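Metallopeptidase containing co-catalytic metalloactive site (Shewanella denitrificans OS217, PDB 3B2Y) probably acts as a zinc-dependent metallocarboxypeptidase of the M14 family, hydrolysing its substrate at a metal site that holds nickel in this crystal. Local coordinates at residues L56-S59 and A60-S64; Q94-L97 and F98-V101; F192-G195 and L196-A199; G265-I268 and A269-P273. All coordinates share one frame; numbering follows the deposited sequence.

Contact 1 (L56-S59 and A60-S64); sequences LYQS and ASQRS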
loop_
_atom_site.group_PDB
_atom_site.type_symbol
_atom_site.label_atom_id
_atom_site.label_comp_id
_atom_site.label_asym_id
_atom_site.label_seq_id
_atom_site.Cartn_x
_atom_site.Cartn_y
_atom_site.Cartn_z
ATOM N N LEU A 56 1.330 -12.878 1.256
ATOM C CA LEU A 56 0.409 -12.239 2.214
ATOM C C LEU A 56 0.827 -12.711 3.605
ATOM O O LEU A 56 1.024 -13.928 3.807
ATOM C CB LEU A 56 -0.997 -12.708 1.959
ATOM C CG LEU A 56 -2.130 -12.189 2.831
ATOM C CD1 LEU A 56 -2.328 -10.714 2.688
ATOM C CD2 LEU A 56 -3.421 -12.954 2.529
ATOM N N TYR A 57 1.003 -11.794 4.539
ATOM C CA TYR A 57 1.253 -12.158 5.918
ATOM C C TYR A 57 0.043 -11.874 6.787
ATOM O O TYR A 57 -0.518 -10.860 6.706
ATOM C CB TYR A 57 2.462 -11.439 6.480
ATOM C CG TYR A 57 3.673 -11.712 5.699
ATOM C CD1 TYR A 57 3.975 -10.966 4.612
ATOM C CD2 TYR A 57 4.490 -12.771 6.014
ATOM C CE1 TYR A 57 5.077 -11.232 3.859
ATOM C CE2 TYR A 57 5.573 -13.057 5.284
ATOM C CZ TYR A 57 5.875 -12.295 4.209
ATOM O OH TYR A 57 6.966 -12.602 3.498
ATOM N N GLN A 58 -0.320 -12.814 7.620
ATOM C CA GLN A 58 -1.487 -12.644 8.508
ATOM C C GLN A 58 -1.211 -13.220 9.875
ATOM O O GLN A 58 -0.268 -13.966 10.055
ATOM C CB GLN A 58 -2.696 -13.361 7.931
ATOM C CG GLN A 58 -3.104 -13.009 6.545
ATOM C CD GLN A 58 -4.391 -13.678 6.180
ATOM O OE1 GLN A 58 -4.468 -14.911 6.094
ATOM N NE2 GLN A 58 -5.434 -12.886 6.008
ATOM N N SER A 59 -2.089 -12.901 10.830
ATOM C CA SER A 59 -2.043 -13.508 12.156
ATOM C C SER A 59 -2.229 -15.007 11.996
ATOM O O SER A 59 -2.879 -15.477 11.033
ATOM C CB SER A 59 -3.124 -12.945 13.101
ATOM O OG SER A 59 -3.351 -11.555 12.892
ATOM N N ALA A 60 -1.679 -15.760 12.948
ATOM C CA ALA A 60 -1.736 -17.230 12.894
ATOM C C ALA A 60 -3.194 -17.727 12.902
ATOM O O ALA A 60 -3.482 -18.800 12.376
ATOM C CB ALA A 60 -0.922 -17.853 14.052
ATOM N N SER A 61 -4.095 -16.926 13.480
ATOM C CA SER A 61 -5.536 -17.170 13.435
ATOM C C SER A 61 -6.333 -15.860 13.321
ATOM O O SER A 61 -6.062 -14.914 14.054
ATOM C CB SER A 61 -5.973 -17.877 14.721
ATOM O OG SER A 61 -5.126 -18.979 15.024
ATOM N N GLN A 62 -7.327 -15.823 12.435
ATOM C CA GLN A 62 -8.244 -14.703 12.375
ATOM C C GLN A 62 -9.301 -14.893 13.467
ATOM O O GLN A 62 -9.909 -15.960 13.577
ATOM C CB GLN A 62 -8.924 -14.582 11.013
ATOM C CG GLN A 62 -7.994 -14.651 9.800
ATOM C CD GLN A 62 -6.707 -13.843 9.941
ATOM O OE1 GLN A 62 -6.698 -12.626 9.774
ATOM N NE2 GLN A 62 -5.608 -14.536 10.221
ATOM N N ARG A 63 -9.508 -13.859 14.276
ATOM C CA ARG A 63 -10.516 -13.897 15.323
ATOM C C ARG A 63 -11.762 -13.147 14.845
ATOM O O ARG A 63 -11.668 -12.016 14.384
ATOM C CB ARG A 63 -9.945 -13.283 16.595
ATOM C CG ARG A 63 -8.602 -13.880 17.040
ATOM C CD ARG A 63 -8.751 -15.319 17.512
ATOM N NE ARG A 63 -9.705 -15.448 18.627
ATOM C CZ ARG A 63 -9.392 -15.477 19.928
ATOM N NH1 ARG A 63 -8.127 -15.392 20.339
ATOM N NH2 ARG A 63 -10.366 -15.592 20.834
ATOM N N SER A 64 -12.934 -13.778 14.956
ATOM C CA SER A 64 -14.190 -13.194 14.419
ATOM C C SER A 64 -14.606 -11.877 15.088
ATOM O O SER A 64 -15.219 -10.999 14.470
ATOM C CB SER A 64 -15.328 -14.195 14.593
ATOM O OG SER A 64 -15.390 -14.596 15.956
#
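Gln-58 and Gln-62 lay their side-chain amides almost parallel, with the planes only 11° apart, so that the two groups stack although their chains cross at about a right angle. Gln-58 NE2 lies 4.0 Å from Gln-62 OE1, a packing distance; that nitrogen has its hydrogen bond with Ser-104 OG of strand 102-106. The apolar part of Gln-58 joins in, its CB meeting Gln-62 NE2 at 3.9 Å.

Among the polar approaches, Gln-62 NE2 comes within 3.0 Å of Ser-59 O. A bend in the Gln-62 chain (chi2 -43°) folds its amide back over the turn to reach this place. Ser-59 adds a van der Waals touch, CB to Ser-61 O at 3.7 Å, while the small Ala-60 suits the exposed bend where the chain leaves strand 52-58. In the backbone, Ser-59 N is covered and has no partner in the model.

Glutamine suits both stacked positions, since its flat, uncharged amide can pack by a face and still offer donors and acceptors at its ends. The chemistry is therefore that of a surface turn in which polar groups pack together, with little apolar burial, at the start of the loop leading to strand 68-73.

Contact 2 (Q94-L97 and F98-V101); sequences QPAL and FERV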
loop_
_atom_site.group_PDB
_atom_site.type_symbol
_atom_site.label_atom_id
_atom_site.label_comp_id
_atom_site.label_asym_id
_atom_site.label_seq_id
_atom_site.Cartn_x
_atom_site.Cartn_y
_atom_site.Cartn_z
ATOM N N GLN A 94 4.711 -4.449 18.110
ATOM C CA GLN A 94 4.874 -5.634 18.929
ATOM C C GLN A 94 3.736 -6.615 18.655
ATOM O O GLN A 94 2.652 -6.228 18.189
ATOM C CB GLN A 94 4.902 -5.229 20.423
ATOM C CG GLN A 94 6.206 -4.490 20.890
ATOM C CD GLN A 94 7.484 -5.316 20.643
ATOM O OE1 GLN A 94 7.518 -6.517 20.889
ATOM N NE2 GLN A 94 8.535 -4.657 20.163
ATOM N N PRO A 95 3.934 -7.889 18.976
ATOM C CA PRO A 95 2.838 -8.826 18.794
ATOM C C PRO A 95 1.503 -8.482 19.458
ATOM O O PRO A 95 0.472 -8.933 18.960
ATOM C CB PRO A 95 3.398 -10.116 19.377
ATOM C CG PRO A 95 4.854 -10.002 19.206
ATOM C CD PRO A 95 5.138 -8.567 19.489
ATOM N N ALA A 96 1.494 -7.721 20.556
ATOM C CA ALA A 96 0.234 -7.286 21.187
ATOM C C ALA A 96 -0.773 -6.604 20.242
ATOM O O ALA A 96 -1.973 -6.629 20.532
ATOM C CB ALA A 96 0.498 -6.353 22.381
ATOM N N LEU A 97 -0.281 -5.947 19.197
ATOM C CA LEU A 97 -1.171 -5.300 18.207
ATOM C C LEU A 97 -2.168 -6.360 17.718
ATOM O O LEU A 97 -3.365 -6.141 17.693
ATOM C CB LEU A 97 -0.390 -4.697 17.065
ATOM C CG LEU A 97 -1.304 -4.286 15.891
ATOM C CD1 LEU A 97 -2.389 -3.265 16.360
ATOM C CD2 LEU A 97 -0.514 -3.822 14.698
ATOM N N PHE A 98 -1.676 -7.563 17.465
ATOM C CA PHE A 98 -2.538 -8.586 16.870
ATOM C C PHE A 98 -3.621 -9.121 17.775
ATOM O O PHE A 98 -4.543 -9.785 17.302
ATOM C CB PHE A 98 -1.677 -9.672 16.243
ATOM C CG PHE A 98 -0.619 -9.116 15.361
ATOM C CD1 PHE A 98 -0.952 -8.302 14.307
ATOM C CD2 PHE A 98 0.708 -9.324 15.614
ATOM C CE1 PHE A 98 0.027 -7.739 13.497
ATOM C CE2 PHE A 98 1.671 -8.765 14.801
ATOM C CZ PHE A 98 1.324 -7.955 13.758
ATOM N N GLU A 99 -3.581 -8.782 19.072
ATOM C CA GLU A 99 -4.691 -9.116 19.975
ATOM C C GLU A 99 -5.922 -8.269 19.760
ATOM O O GLU A 99 -6.986 -8.622 20.247
ATOM C CB GLU A 99 -4.276 -8.973 21.443
ATOM C CG GLU A 99 -3.109 -9.892 21.781
ATOM C CD GLU A 99 -2.673 -9.799 23.243
ATOM O OE1 GLU A 99 -3.468 -9.332 24.088
ATOM O OE2 GLU A 99 -1.520 -10.189 23.517
ATOM N N ARG A 100 -5.795 -7.133 19.071
ATOM C CA ARG A 100 -6.965 -6.302 18.849
ATOM C C ARG A 100 -7.376 -6.163 17.406
ATOM O O ARG A 100 -8.433 -5.610 17.138
ATOM C CB ARG A 100 -6.827 -4.950 19.540
ATOM C CG ARG A 100 -6.060 -3.902 18.861
ATOM C CD ARG A 100 -6.299 -2.577 19.617
ATOM N NE ARG A 100 -5.659 -1.500 18.882
ATOM C CZ ARG A 100 -4.349 -1.272 18.880
ATOM N NH1 ARG A 100 -3.532 -1.971 19.661
ATOM N NH2 ARG A 100 -3.857 -0.291 18.148
ATOM N N VAL A 101 -6.591 -6.735 16.488
ATOM C CA VAL A 101 -6.877 -6.622 15.060
ATOM C C VAL A 101 -6.333 -7.808 14.284
ATOM O O VAL A 101 -5.232 -8.318 14.574
ATOM C CB VAL A 101 -6.365 -5.260 14.508
ATOM C CG1 VAL A 101 -4.854 -5.180 14.629
ATOM C CG2 VAL A 101 -6.826 -5.000 13.025
#
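Leu-97 O is shared by two backbone donors, Arg-100 N at 3.0 Å and, more weakly, Val-101 N at 3.5 Å. The first bond is nearly straight, with 168° at its hydrogen, whereas the second is bent to 125°. Two similar bonds precede them: Phe-98 N reaches Pro-95 O at 3.0 Å and Glu-99 N reaches Ala-96 O. Proline suits the start of this coil, because its fixed phi already fits the turn.

The carbonyls thus bond three residues ahead, making a run of overlapping turns. They lie in the connection from helix 81-92 to strand 102-106, late in the beta-alpha-beta crossover that starts at strand 68-73 and leads the chain into strand 102-106, parallel to strand 68-73 in the central mixed sheet.

Leu-97 carries the side-chain contact. With CG anti to the backbone N (chi1 168°), it sends CD1 against Val-101 CG1 at 3.6 Å and, on another side, over one face of the Arg-100 guanidinium, 3.5 Å above the plane and displaced toward its rim. The long, extended arginine chain brings that group past the leucine methyl, and its NE hydrogen-bonds to Ala-272 O beyond the end of helix 253-271, which helps to hold the guanidinium there. The other leucine methyl, CD2, packs on Phe-98 CE1 at 4.1 Å. Phe-98 CD2 also lies 3.4 Å from Pro-95 O, and the ring, turned toward the protein, is met by Leu-39, Leu-41 and Leu-103. Glu-99, on the exposed side, rests its CB on Ala-96 O and keeps its carboxylate near the surface.

Contact 3 (F192-G195 and L196-A199); sequences FSLG and LRDA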
loop_
_atom_site.group_PDB
_atom_site.type_symbol
_atom_site.label_atom_id
_atom_site.label_comp_id
_atom_site.label_asym_id
_atom_site.label_seq_id
_atom_site.Cartn_x
_atom_site.Cartn_y
_atom_site.Cartn_z
ATOM N N PHE A 192 -12.263 9.092 9.002
ATOM C CA PHE A 192 -11.323 8.140 8.364
ATOM C C PHE A 192 -10.403 8.878 7.391
ATOM O O PHE A 192 -9.162 8.811 7.513
ATOM C CB PHE A 192 -12.086 6.980 7.680
ATOM C CG PHE A 192 -11.225 6.068 6.877
ATOM C CD1 PHE A 192 -10.415 5.133 7.484
ATOM C CD2 PHE A 192 -11.213 6.144 5.492
ATOM C CE1 PHE A 192 -9.574 4.286 6.713
ATOM C CE2 PHE A 192 -10.417 5.319 4.743
ATOM C CZ PHE A 192 -9.577 4.366 5.386
ATOM N N SER A 193 -11.024 9.551 6.418
ATOM C CA SER A 193 -10.312 10.211 5.291
ATOM C C SER A 193 -9.453 11.378 5.811
ATOM O O SER A 193 -8.292 11.533 5.443
ATOM C CB SER A 193 -11.305 10.766 4.249
ATOM O OG SER A 193 -12.196 9.780 3.760
ATOM N N LEU A 194 -10.035 12.169 6.693
ATOM C CA LEU A 194 -9.409 13.398 7.152
ATOM C C LEU A 194 -8.249 13.139 8.123
ATOM O O LEU A 194 -7.250 13.851 8.085
ATOM C CB LEU A 194 -10.469 14.338 7.725
ATOM C CG LEU A 194 -11.595 14.762 6.764
ATOM C CD1 LEU A 194 -12.569 15.703 7.419
ATOM C CD2 LEU A 194 -11.023 15.373 5.472
ATOM N N GLY A 195 -8.369 12.096 8.942
ATOM C CA GLY A 195 -7.277 11.588 9.783
ATOM C C GLY A 195 -6.065 11.142 8.975
ATOM O O GLY A 195 -4.926 11.455 9.313
ATOM N N LEU A 196 -6.309 10.425 7.883
ATOM C CA LEU A 196 -5.231 10.028 6.969
ATOM C C LEU A 196 -4.594 11.220 6.291
ATOM O O LEU A 196 -3.389 11.330 6.211
ATOM C CB LEU A 196 -5.731 9.027 5.921
ATOM C CG LEU A 196 -5.978 7.622 6.501
ATOM C CD1 LEU A 196 -6.795 6.737 5.547
ATOM C CD2 LEU A 196 -4.668 6.934 6.886
ATOM N N ARG A 197 -5.423 12.108 5.790
ATOM C CA ARG A 197 -4.904 13.316 5.202
ATOM C C ARG A 197 -4.028 14.078 6.185
ATOM O O ARG A 197 -2.895 14.445 5.860
ATOM C CB ARG A 197 -6.027 14.200 4.765
ATOM C CG ARG A 197 -5.480 15.509 4.270
ATOM C CD ARG A 197 -6.526 16.483 4.170
ATOM N NE ARG A 197 -7.025 16.874 5.460
ATOM C CZ ARG A 197 -8.186 17.482 5.614
ATOM N NH1 ARG A 197 -8.944 17.731 4.556
ATOM N NH2 ARG A 197 -8.597 17.819 6.822
ATOM N N ASP A 198 -4.568 14.326 7.380
ATOM C CA ASP A 198 -3.807 14.979 8.443
ATOM C C ASP A 198 -2.465 14.283 8.778
ATOM O O ASP A 198 -1.456 14.982 8.942
ATOM C CB ASP A 198 -4.684 15.120 9.673
ATOM C CG ASP A 198 -5.869 16.099 9.453
ATOM O OD1 ASP A 198 -5.872 16.845 8.437
ATOM O OD2 ASP A 198 -6.796 16.139 10.317
ATOM N N ALA A 199 -2.428 12.941 8.838
ATOM C CA ALA A 199 -1.160 12.195 9.058
ATOM C C ALA A 199 -0.091 12.453 7.985
ATOM O O ALA A 199 1.077 12.656 8.297
ATOM C CB ALA A 199 -1.412 10.712 9.158
#
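Arg-197 and Leu-194 run side by side on helix 191-201, pointing the same way. The arginine CB sits 3.6 Å from both Ser-193 O and Leu-194 O. From there the chain leaves with CG anti to the backbone N (chi1 175°) and bends at chi3, which brings the guanidinium back over the leucine. NE donates to Asp-198 OD1 at 3.2 Å, in a salt bridge that lies in the guanidinium plane but meets the carboxylate from above its own plane. CZ comes 3.5 Å from Leu-194 CD2, and NH1 presses on the same methyl at 3.3 Å, so that CD2 covers one face toward the rim. NH2 adds a weak bond to Asp-198 OD1, which meets the guanidinium at its edge, while Asp-219 O takes NH1. This flank faces strand 221-223 and the loop before it.

On another side, Leu-196 CD1 lies over the Phe-192 ring, 4.0 Å from its centroid and 22° off the normal, a CH-pi contact one turn apart. Apolar residues suit this side, where both touch Ala-243 of strand 242-248 and Phe-192 also meets helix 253-271. Gly-195 between them bonds Ala-199 N through its carbonyl O at 2.9 Å. Apolar side chains laid on a strand, with charged ones on another flank, are what is expected of an amphipathic helix packed on the sheet of an alpha/beta fold.

Contact 4 (G265-I268 and A269-P273); sequences GQFI and AHCAP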
loop_
_atom_site.group_PDB
_atom_site.type_symbol
_atom_site.label_atom_id
_atom_site.label_comp_id
_atom_site.label_asym_id
_atom_site.label_seq_id
_atom_site.Cartn_x
_atom_site.Cartn_y
_atom_site.Cartn_z
ATOM N N GLY A 265 0.043 3.828 10.642
ATOM C CA GLY A 265 -0.230 3.918 12.055
ATOM C C GLY A 265 -1.560 4.576 12.313
ATOM O O GLY A 265 -2.298 4.150 13.188
ATOM N N GLN A 266 -1.864 5.615 11.534
ATOM C CA GLN A 266 -3.176 6.311 11.643
ATOM C C GLN A 266 -4.332 5.415 11.177
ATOM O O GLN A 266 -5.472 5.468 11.732
ATOM C CB GLN A 266 -3.121 7.614 10.839
ATOM C CG GLN A 266 -4.438 8.424 10.821
ATOM C CD GLN A 266 -4.968 8.683 12.168
ATOM O OE1 GLN A 266 -4.209 8.952 13.084
ATOM N NE2 GLN A 266 -6.288 8.607 12.325
ATOM N N PHE A 267 -4.081 4.598 10.156
ATOM C CA PHE A 267 -5.145 3.714 9.609
ATOM C C PHE A 267 -5.576 2.737 10.722
ATOM O O PHE A 267 -6.754 2.542 11.008
ATOM C CB PHE A 267 -4.563 3.004 8.370
ATOM C CG PHE A 267 -5.367 1.848 7.855
ATOM C CD1 PHE A 267 -6.591 2.040 7.222
ATOM C CD2 PHE A 267 -4.897 0.565 7.947
ATOM C CE1 PHE A 267 -7.315 0.932 6.702
ATOM C CE2 PHE A 267 -5.621 -0.503 7.433
ATOM C CZ PHE A 267 -6.834 -0.309 6.848
ATOM N N ILE A 268 -4.581 2.162 11.360
ATOM C CA ILE A 268 -4.754 1.245 12.492
ATOM C C ILE A 268 -5.363 1.931 13.706
ATOM O O ILE A 268 -6.268 1.388 14.298
ATOM C CB ILE A 268 -3.435 0.570 12.889
ATOM C CG1 ILE A 268 -2.991 -0.464 11.838
ATOM C CG2 ILE A 268 -3.569 -0.154 14.272
ATOM C CD1 ILE A 268 -2.076 -1.508 12.453
ATOM N N ALA A 269 -4.913 3.146 14.036
ATOM C CA ALA A 269 -5.542 3.909 15.107
ATOM C C ALA A 269 -7.054 4.171 14.894
ATOM O O ALA A 269 -7.830 4.208 15.860
ATOM C CB ALA A 269 -4.823 5.237 15.340
ATOM N N HIS A 270 -7.464 4.395 13.649
ATOM C CA HIS A 270 -8.867 4.723 13.340
ATOM C C HIS A 270 -9.695 3.483 13.316
ATOM O O HIS A 270 -10.769 3.446 13.892
ATOM C CB HIS A 270 -9.009 5.436 11.989
ATOM C CG HIS A 270 -10.396 5.925 11.752
ATOM N ND1 HIS A 270 -11.367 5.160 11.151
ATOM C CD2 HIS A 270 -10.991 7.072 12.117
ATOM C CE1 HIS A 270 -12.502 5.827 11.141
ATOM N NE2 HIS A 270 -12.294 7.001 11.698
ATOM N N CYS A 271 -9.124 2.433 12.709
ATOM C CA CYS A 271 -9.854 1.205 12.378
ATOM C C CYS A 271 -9.754 0.113 13.421
ATOM O O CYS A 271 -10.603 -0.776 13.463
ATOM C CB CYS A 271 -9.379 0.662 11.040
ATOM S SG CYS A 271 -9.804 1.752 9.656
ATOM N N ALA A 272 -8.710 0.152 14.260
ATOM C CA ALA A 272 -8.624 -0.784 15.362
ATOM C C ALA A 272 -8.221 0.002 16.583
ATOM O O ALA A 272 -7.103 -0.133 17.039
ATOM C CB ALA A 272 -7.611 -1.895 15.050
ATOM N N PRO A 273 -9.103 0.877 17.076
ATOM C CA PRO A 273 -8.705 1.757 18.172
ATOM C C PRO A 273 -8.369 1.003 19.472
ATOM O O PRO A 273 -8.811 -0.150 19.700
ATOM C CB PRO A 273 -9.917 2.699 18.367
ATOM C CG PRO A 273 -11.052 2.057 17.662
ATOM C CD PRO A 273 -10.503 1.108 16.647
#
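From Gly-265 to Cys-271 the backbone is alpha-helical, and four successive i-to-i+4 bonds, the last and shortest from Ala-272 N to Ile-268 O at 2.7 Å, close it. Phe-267 O is gripped twice, by Cys-271 N at 2.9 Å and weakly by His-270 N.

Among the side chains, Phe-267 and Cys-271 carry the inward contact. Cys-271 SG is 3.9 Å from Phe-267 CE1 and stands 35° off the ring normal, an oblique sulfur-aromatic contact. The cysteine chi1 of -66°, which places SG beside its own backbone N, tucks the sulfur back along the previous turn, where it also comes 3.4 Å from Phe-267 O. A small, polarisable thiol suits this place beside a large ring.

These are the last two turns of helix 253-271, the last helix of the chain, laid against the central sheet: Phe-267 touches Leu-69 and Ile-71 of strand 68-73. Ala-272 is the first residue to leave helical angles, and Pro-273, which has no N-H to give, follows it where the helix has ended.

Round the helix, Ile-268 turns its branched side chain to Leu-97 and meets Ala-272 only loosely, CG2 to CB at 4.5 Å. Ala-269, at the exposed side, sets its CB 3.5 Å from Gly-265 O. Gln-266 bends at chi2 so that NE2 comes 4.2 Å from His-270 CB, with its amide plane turned 56° from the imidazole; both residues are partly exposed, as suits their polar ends.

How the contacts relate
Contact 4 touches contacts 2 and 3, but its nearest atoms are about 10 Å from contact 1. Toward contact 2, Val-101 CB lies 3.6 Å from Ala-272 CB and Leu-97 CD2 packs 3.6 Å from Ile-268 CD1. Toward contact 3, Phe-192 CE1 meets Phe-267 CD1 at 3.8 Å, where helices 191-201 and 253-271 pack together. Contact 1 touches contact 2 lightly, Ser-59 OG being 4.2 Å from Phe-98 CB; the nearest atoms of contacts 1 and 3 are about 17 Å apart. None includes the nickel ligands His-76, Glu-79 and His-170. The Leu-196 side chain of contact 3 is about 11 Å from that of Glu-246, the predicted proton donor/acceptor.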